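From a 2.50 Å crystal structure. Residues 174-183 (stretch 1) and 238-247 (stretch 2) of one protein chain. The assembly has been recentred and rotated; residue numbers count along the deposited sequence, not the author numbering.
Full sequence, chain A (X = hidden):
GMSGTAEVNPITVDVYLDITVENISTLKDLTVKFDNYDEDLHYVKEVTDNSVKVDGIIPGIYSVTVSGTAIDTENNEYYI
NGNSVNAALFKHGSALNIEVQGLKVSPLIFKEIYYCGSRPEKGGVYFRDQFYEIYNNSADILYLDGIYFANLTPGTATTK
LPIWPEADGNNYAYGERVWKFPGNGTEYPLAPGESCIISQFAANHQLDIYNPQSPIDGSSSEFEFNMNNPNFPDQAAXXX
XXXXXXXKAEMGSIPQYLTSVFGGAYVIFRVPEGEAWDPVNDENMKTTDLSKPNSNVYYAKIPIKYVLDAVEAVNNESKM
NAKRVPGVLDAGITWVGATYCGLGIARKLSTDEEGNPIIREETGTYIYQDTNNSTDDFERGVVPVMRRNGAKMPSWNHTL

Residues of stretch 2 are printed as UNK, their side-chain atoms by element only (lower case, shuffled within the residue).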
ATOM      1  N   TYR A 174      -2.022  16.790   7.703  1.00 45.26           N
ATOM      2  CA  TYR A 174      -1.323  17.259   8.901  1.00 45.06           C
ATOM      3  C   TYR A 174      -1.068  16.112   9.871  1.00 45.64           C
ATOM      4  O   TYR A 174      -2.005  15.538  10.414  1.00 43.67           O
ATOM      5  CB  TYR A 174      -2.128  18.406   9.530  1.00 46.47           C
ATOM      6  CG  TYR A 174      -2.200  19.599   8.595  1.00 47.14           C
ATOM      7  CD1 TYR A 174      -3.180  19.680   7.606  1.00 49.33           C
ATOM      8  CD2 TYR A 174      -1.263  20.627   8.672  1.00 47.12           C
ATOM      9  CE1 TYR A 174      -3.205  20.735   6.697  1.00 50.13           C
ATOM     10  CE2 TYR A 174      -1.280  21.687   7.768  1.00 48.82           C
ATOM     11  CZ  TYR A 174      -2.267  21.751   6.799  1.00 56.51           C
ATOM     12  OH  TYR A 174      -2.312  22.823   5.943  1.00 56.98           O
ATOM     13  N   GLY A 175       0.209  15.751  10.000  1.00 41.96           N
ATOM     14  CA  GLY A 175       0.665  14.616  10.797  1.00 41.03           C
ATOM     15  C   GLY A 175       0.878  14.903  12.265  1.00 46.23           C
ATOM     16  O   GLY A 175       1.463  15.934  12.633  1.00 45.77           O
ATOM     17  N   GLU A 176       0.391  13.963  13.101  1.00 42.57           N
ATOM     18  CA  GLU A 176       0.512  13.958  14.548  1.00 41.95           C
ATOM     19  C   GLU A 176       1.933  13.476  14.902  1.00 47.87           C
ATOM     20  O   GLU A 176       2.691  14.206  15.564  1.00 45.20           O
ATOM     21  CB  GLU A 176      -0.572  13.065  15.159  1.00 42.76           C
ATOM     22  CG  GLU A 176      -0.641  13.139  16.672  1.00 58.61           C
ATOM     23  CD  GLU A 176      -1.374  11.974  17.295  1.00 83.78           C
ATOM     24  OE1 GLU A 176      -2.624  12.021  17.334  1.00 64.79           O
ATOM     25  OE2 GLU A 176      -0.704  11.000  17.716  1.00 86.76           O
ATOM     26  N   ARG A 177       2.292  12.245  14.417  1.00 46.35           N
ATOM     27  CA  ARG A 177       3.613  11.605  14.565  1.00 45.63           C
ATOM     28  C   ARG A 177       4.065  11.043  13.204  1.00 46.29           C
ATOM     29  O   ARG A 177       3.242  10.565  12.428  1.00 45.99           O
ATOM     30  CB  ARG A 177       3.624  10.514  15.659  1.00 44.21           C
ATOM     31  CG  ARG A 177       5.040  10.224  16.153  1.00 45.40           C
ATOM     32  CD  ARG A 177       5.119   9.078  17.133  1.00 47.11           C
ATOM     33  NE  ARG A 177       4.363   9.320  18.368  1.00 50.01           N
ATOM     34  CZ  ARG A 177       4.881   9.825  19.488  1.00 59.09           C
ATOM     35  NH1 ARG A 177       6.161  10.175  19.540  1.00 41.64           N
ATOM     36  NH2 ARG A 177       4.119   9.998  20.558  1.00 44.21           N
ATOM     37  N   VAL A 178       5.359  11.179  12.902  1.00 41.80           N
ATOM     38  CA  VAL A 178       6.011  10.757  11.644  1.00 40.66           C
ATOM     39  C   VAL A 178       7.208   9.846  11.982  1.00 46.19           C
ATOM     40  O   VAL A 178       7.991  10.140  12.890  1.00 46.05           O
ATOM     41  CB  VAL A 178       6.474  11.960  10.739  1.00 42.85           C
ATOM     42  CG1 VAL A 178       6.875  11.483   9.349  1.00 42.11           C
ATOM     43  CG2 VAL A 178       5.421  13.083  10.658  1.00 41.67           C
ATOM     44  N   TRP A 179       7.291   8.721  11.281  1.00 43.35           N
ATOM     45  CA  TRP A 179       8.362   7.732  11.336  1.00 43.25           C
ATOM     46  C   TRP A 179       8.893   7.550   9.928  1.00 48.63           C
ATOM     47  O   TRP A 179       8.230   7.945   8.962  1.00 47.09           O
ATOM     48  CB  TRP A 179       7.866   6.367  11.878  1.00 40.70           C
ATOM     49  CG  TRP A 179       7.240   6.386  13.234  1.00 40.54           C
ATOM     50  CD1 TRP A 179       5.929   6.646  13.532  1.00 42.65           C
ATOM     51  CD2 TRP A 179       7.870   6.020  14.472  1.00 40.28           C
ATOM     52  NE1 TRP A 179       5.729   6.547  14.890  1.00 41.62           N
ATOM     53  CE2 TRP A 179       6.892   6.109  15.483  1.00 43.59           C
ATOM     54  CE3 TRP A 179       9.174   5.623  14.826  1.00 42.08           C
ATOM     55  CZ2 TRP A 179       7.168   5.776  16.824  1.00 43.57           C
ATOM     56  CZ3 TRP A 179       9.462   5.365  16.162  1.00 43.27           C
ATOM     57  CH2 TRP A 179       8.462   5.431  17.141  1.00 43.75           C
ATOM     58  N   LYS A 180      10.067   6.930   9.803  1.00 47.87           N
ATOM     59  CA  LYS A 180      10.616   6.559   8.501  1.00 47.72           C
ATOM     60  C   LYS A 180      11.302   5.212   8.602  1.00 51.51           C
ATOM     61  O   LYS A 180      11.689   4.768   9.683  1.00 52.40           O
ATOM     62  CB  LYS A 180      11.540   7.632   7.876  1.00 49.69           C
ATOM     63  CG  LYS A 180      12.937   7.777   8.445  1.00 53.86           C
ATOM     64  CD  LYS A 180      13.680   8.805   7.619  1.00 57.95           C
ATOM     65  CE  LYS A 180      14.960   9.240   8.269  1.00 80.73           C
ATOM     66  NZ  LYS A 180      15.721  10.169   7.394  1.00 96.53           N
ATOM     67  N   PHE A 181      11.429   4.548   7.475  1.00 47.67           N
ATOM     68  CA  PHE A 181      12.152   3.298   7.438  1.00 46.59           C
ATOM     69  C   PHE A 181      13.636   3.637   7.493  1.00 54.56           C
ATOM     70  O   PHE A 181      14.052   4.604   6.834  1.00 54.02           O
ATOM     71  CB  PHE A 181      11.811   2.509   6.152  1.00 45.69           C
ATOM     72  CG  PHE A 181      10.463   1.824   6.150  1.00 45.60           C
ATOM     73  CD1 PHE A 181      10.320   0.529   6.635  1.00 46.63           C
ATOM     74  CD2 PHE A 181       9.340   2.458   5.616  1.00 48.06           C
ATOM     75  CE1 PHE A 181       9.081  -0.116   6.606  1.00 45.90           C
ATOM     76  CE2 PHE A 181       8.098   1.797   5.563  1.00 49.11           C
ATOM     77  CZ  PHE A 181       7.976   0.526   6.083  1.00 46.27           C
ATOM     78  N   PRO A 182      14.467   2.863   8.235  1.00 53.56           N
ATOM     79  CA  PRO A 182      15.931   3.075   8.152  1.00 53.80           C
ATOM     80  C   PRO A 182      16.476   2.597   6.779  1.00 58.02           C
ATOM     81  O   PRO A 182      15.695   2.223   5.895  1.00 57.53           O
ATOM     82  CB  PRO A 182      16.463   2.235   9.318  1.00 55.63           C
ATOM     83  CG  PRO A 182      15.466   1.157   9.502  1.00 59.31           C
ATOM     84  CD  PRO A 182      14.132   1.687   9.071  1.00 54.45           C
ATOM     85  N   GLY A 183      17.793   2.605   6.601  1.00 55.86           N
ATOM     86  CA  GLY A 183      18.411   2.158   5.353  1.00 56.49           C
ATOM     87  C   GLY A 183      19.034   3.259   4.521  1.00 62.34           C
ATOM     88  O   GLY A 183      18.506   4.375   4.449  1.00 61.28           O
ATOM     89  N   UNK A 238      12.942  -5.097  13.355  1.00 55.39           N
ATOM     90  CA  UNK A 238      13.771  -3.902  13.187  1.00 53.66           C
ATOM     91  C   UNK A 238      12.993  -2.646  13.579  1.00 55.94           C
ATOM     92  O   UNK A 238      11.765  -2.612  13.492  1.00 54.75           O
ATOM     93  c   UNK A 238      16.509  -7.182  10.173  1.00 66.35           C
ATOM     94  c   UNK A 238      16.405  -7.005  11.543  1.00 59.91           C
ATOM     95  c   UNK A 238      15.710  -5.905  12.050  1.00 58.86           C
ATOM     96  c   UNK A 238      15.877  -6.302   9.312  1.00 59.99           C
ATOM     97  c   UNK A 238      15.070  -5.003  11.205  1.00 56.62           C
ATOM     98  c   UNK A 238      15.162  -5.220   9.828  1.00 58.04           C
ATOM     99  c   UNK A 238      14.327  -3.794  11.758  1.00 54.54           C
ATOM    100  o   UNK A 238      17.214  -8.243   9.670  1.00 68.45           O
ATOM    101  N   UNK A 239      13.712  -1.626  14.048  1.00 51.37           N
ATOM    102  CA  UNK A 239      13.086  -0.404  14.521  1.00 49.42           C
ATOM    103  C   UNK A 239      12.926   0.658  13.452  1.00 53.22           C
ATOM    104  O   UNK A 239      13.876   0.981  12.725  1.00 55.33           O
ATOM    105  c   UNK A 239      13.994  -0.634  16.942  1.00 54.41           C
ATOM    106  o   UNK A 239      13.683  -1.834  16.880  1.00 52.71           O
ATOM    107  o   UNK A 239      14.419  -0.085  17.986  1.00 62.65           O
ATOM    108  c   UNK A 239      13.891   0.203  15.683  1.00 51.16           C
ATOM    109  N   UNK A 240      11.726   1.263  13.432  1.00 44.12           N
ATOM    110  CA  UNK A 240      11.384   2.414  12.614  1.00 40.31           C
ATOM    111  C   UNK A 240      12.140   3.633  13.184  1.00 47.71           C
ATOM    112  O   UNK A 240      12.365   3.700  14.411  1.00 47.25           O
ATOM    113 se   UNK A 240       9.408   1.400  10.040  0.75 43.34          SE
ATOM    114  c   UNK A 240       9.844   2.651  12.646  1.00 39.09           C
ATOM    115  c   UNK A 240       9.032   1.566  11.941  1.00 41.08           C
ATOM    116  c   UNK A 240       8.538   3.042   9.477  1.00 39.24           C
ATOM    117  N   UNK A 241      12.555   4.566  12.317  1.00 45.35           N
ATOM    118  CA  UNK A 241      13.242   5.779  12.782  1.00 46.84           C
ATOM    119  C   UNK A 241      12.208   6.861  13.144  1.00 52.43           C
ATOM    120  O   UNK A 241      11.339   7.184  12.317  1.00 51.56           O
ATOM    121  c   UNK A 241      15.620   5.822  11.766  1.00 74.88           C
ATOM    122  c   UNK A 241      16.421   6.560  10.713  1.00105.94           C
ATOM    123  c   UNK A 241      14.186   6.314  11.708  1.00 48.92           C
ATOM    124  n   UNK A 241      16.784   7.811  10.996  1.00106.38           N
ATOM    125  o   UNK A 241      16.656   6.060   9.610  1.00100.59           O
ATOM    126  N   UNK A 242      12.272   7.401  14.377  1.00 48.64           N
ATOM    127  CA  UNK A 242      11.347   8.463  14.775  1.00 47.14           C
ATOM    128  C   UNK A 242      11.754   9.762  14.083  1.00 51.93           C
ATOM    129  O   UNK A 242      12.956  10.086  14.038  1.00 54.30           O
ATOM    130  c   UNK A 242      10.197   9.541  16.751  1.00 49.47           C
ATOM    131  c   UNK A 242       9.258  11.365  17.413  1.00 49.20           C
ATOM    132  n   UNK A 242       8.295  10.455  17.306  1.00 48.96           N
ATOM    133  n   UNK A 242      10.435  10.867  17.080  1.00 50.80           N
ATOM    134  c   UNK A 242       8.873   9.298  16.848  1.00 49.12           C
ATOM    135  c   UNK A 242      11.305   8.638  16.294  1.00 47.53           C
ATOM    136  N   UNK A 243      10.760  10.477  13.505  1.00 45.51           N
ATOM    137  CA  UNK A 243      10.991  11.697  12.744  1.00 44.88           C
ATOM    138  C   UNK A 243      10.416  12.934  13.440  1.00 49.55           C
ATOM    139  O   UNK A 243      11.147  13.913  13.594  1.00 51.11           O
ATOM    140  c   UNK A 243      10.478  11.588  11.278  1.00 46.72           C
ATOM    141  c   UNK A 243      10.599  12.919  10.542  1.00 45.98           C
ATOM    142  c   UNK A 243      11.227  10.498  10.515  1.00 46.73           C
ATOM    143  N   UNK A 244       9.120  12.933  13.777  1.00 43.85           N
ATOM    144  CA  UNK A 244       8.477  14.120  14.309  1.00 43.16           C
ATOM    145  C   UNK A 244       7.350  13.805  15.251  1.00 46.61           C
ATOM    146  O   UNK A 244       6.545  12.926  14.991  1.00 46.29           O
ATOM    147  c   UNK A 244       5.396  18.352  14.042  1.00 46.45           C
ATOM    148  c   UNK A 244       7.034  16.156  13.485  1.00 46.32           C
ATOM    149  c   UNK A 244       4.886  17.073  14.137  1.00 48.33           C
ATOM    150  c   UNK A 244       5.694  15.977  13.831  1.00 47.85           C
ATOM    151  c   UNK A 244       7.916  14.968  13.132  1.00 45.02           C
ATOM    152  c   UNK A 244       6.689  18.551  13.638  1.00 48.79           C
ATOM    153  c   UNK A 244       7.517  17.456  13.386  1.00 47.35           C
ATOM    154  N   UNK A 245       7.271  14.585  16.322  1.00 44.63           N
ATOM    155  CA  UNK A 245       6.214  14.580  17.324  1.00 44.51           C
ATOM    156  C   UNK A 245       6.282  15.905  18.007  1.00 48.85           C
ATOM    157  O   UNK A 245       7.357  16.291  18.452  1.00 49.00           O
ATOM    158  o   UNK A 245       1.770  13.170  21.779  1.00 61.60           O
ATOM    159  c   UNK A 245       4.139  13.504  21.472  1.00 51.93           C
ATOM    160  c   UNK A 245       5.104  13.337  19.241  1.00 48.03           C
ATOM    161  c   UNK A 245       3.824  13.091  18.746  1.00 48.40           C
ATOM    162  c   UNK A 245       5.247  13.540  20.615  1.00 50.51           C
ATOM    163  c   UNK A 245       6.297  13.407  18.314  1.00 45.94           C
ATOM    164  c   UNK A 245       2.713  13.049  19.592  1.00 46.70           C
ATOM    165  c   UNK A 245       2.875  13.240  20.954  1.00 59.01           C
ATOM    166  N   UNK A 246       5.166  16.649  17.960  1.00 45.13           N
ATOM    167  CA  UNK A 246       4.936  17.955  18.567  1.00 46.64           C
ATOM    168  C   UNK A 246       6.080  18.979  18.304  1.00 54.58           C
ATOM    169  O   UNK A 246       6.556  19.664  19.220  1.00 57.35           O
ATOM    170  n   UNK A 246       1.611  16.564  21.889  1.00 59.69           N
ATOM    171  c   UNK A 246       4.645  17.783  20.072  1.00 47.65           C
ATOM    172  c   UNK A 246       3.274  17.148  20.277  1.00 60.73           C
ATOM    173  o   UNK A 246       3.644  17.147  22.650  1.00 61.08           O
ATOM    174  c   UNK A 246       2.869  16.946  21.708  1.00 71.00           C
ATOM    175  N   UNK A 247       6.474  19.085  17.041  1.00 50.05           N
ATOM    176  CA  UNK A 247       7.521  19.995  16.580  1.00 50.74           C
ATOM    177  C   UNK A 247       8.954  19.534  16.788  1.00 55.66           C
ATOM    178  O   UNK A 247       9.879  20.242  16.400  1.00 56.38           O
TER
HETATM  179  O   HOH W   1       2.428  16.319  16.968  1.00 44.51           O

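Position 238 carries eight side-chain atoms, one carbon leading to a six-carbon ring that bears an oxygen. Its CA-to-CB bond points toward stretch 1, but the ring lies farther off; the nearest approach is from CB, 5.6 Å from Pro182 CG. It is Tyr238.

Position 239 has two carbons, the second holding two oxygens, a short carboxylate. Its backbone O lies 3.6 Å from Pro182 CG. It is Asp239.

Position 240 is an unbranched chain of two carbons, a selenium and a carbon. The selenium sits 3.6 Å from Phe181 CD1, and the terminal carbon lies 3.9 Å from the Phe181 ring centroid, 7° off the normal, so the side-chain end covers one face of that ring. Only selenomethionine fits; the residue is Met240.

At 241, three carbons end in one oxygen and one nitrogen, a carboxamide. The side-chain oxygen approaches Pro182 CA at 3.4 Å. The backbone pairs with Lys180 in both directions, its N to Lys180 O and Lys180 N to its O, each 2.8 Å. This is Gln241.

Position 242 shows one carbon and a five-membered ring of three carbons and two nitrogens. Arg177 NH1 donates to one ring nitrogen at 3.1 Å, which requires that nitrogen to act as acceptor. The ring also turns its edge to the face of the Trp179 six-membered ring, with centroids 4.9 Å apart and planes at 85°. The imidazole is that of His242, the acceptor its NE2.

Position 243 has three carbons branching at CB. Its CB is 4.1 Å from Val178 CB, and one branch carbon reaches Lys180 CG at 3.8 Å. Hence Val243.

Position 244 is one carbon plus a six-carbon ring without a heteroatom. Its CB packs 4.0 Å from Val178 CG2, while Glu176 O meets the ring edge, 3.9 Å from a ring carbon. It is Phe244.

Position 245 repeats that ring with an oxygen added. The Arg177 guanidinium lies flat on it, centres 3.6 Å apart and planes at 12°, a stacked cation-pi arrangement. It is Tyr245.

Position 246 has three carbons ending in oxygen and nitrogen; a water links its N (2.9 Å) to Glu176 O (2.6 Å). It is Gln246. Position 247 has no side-chain atom and a phi of 80°, which favours Gly247.

The contact works as an antiparallel strand pair interrupted by a beta bulge. Val178 O accepts from both Val243 N (2.9 Å) and Phe244 N (3.1 Å), absorbing the one-residue shift, and Val178 N donates to Phe244 O at 3.0 Å. Beyond the bulge, Trp179 pairs with His242 and Lys180 with Gln241. Arg177 fastens one face through its bond to His242 and its stack on Tyr245.

Stretch 2 238-247: YDMQHVFYQG
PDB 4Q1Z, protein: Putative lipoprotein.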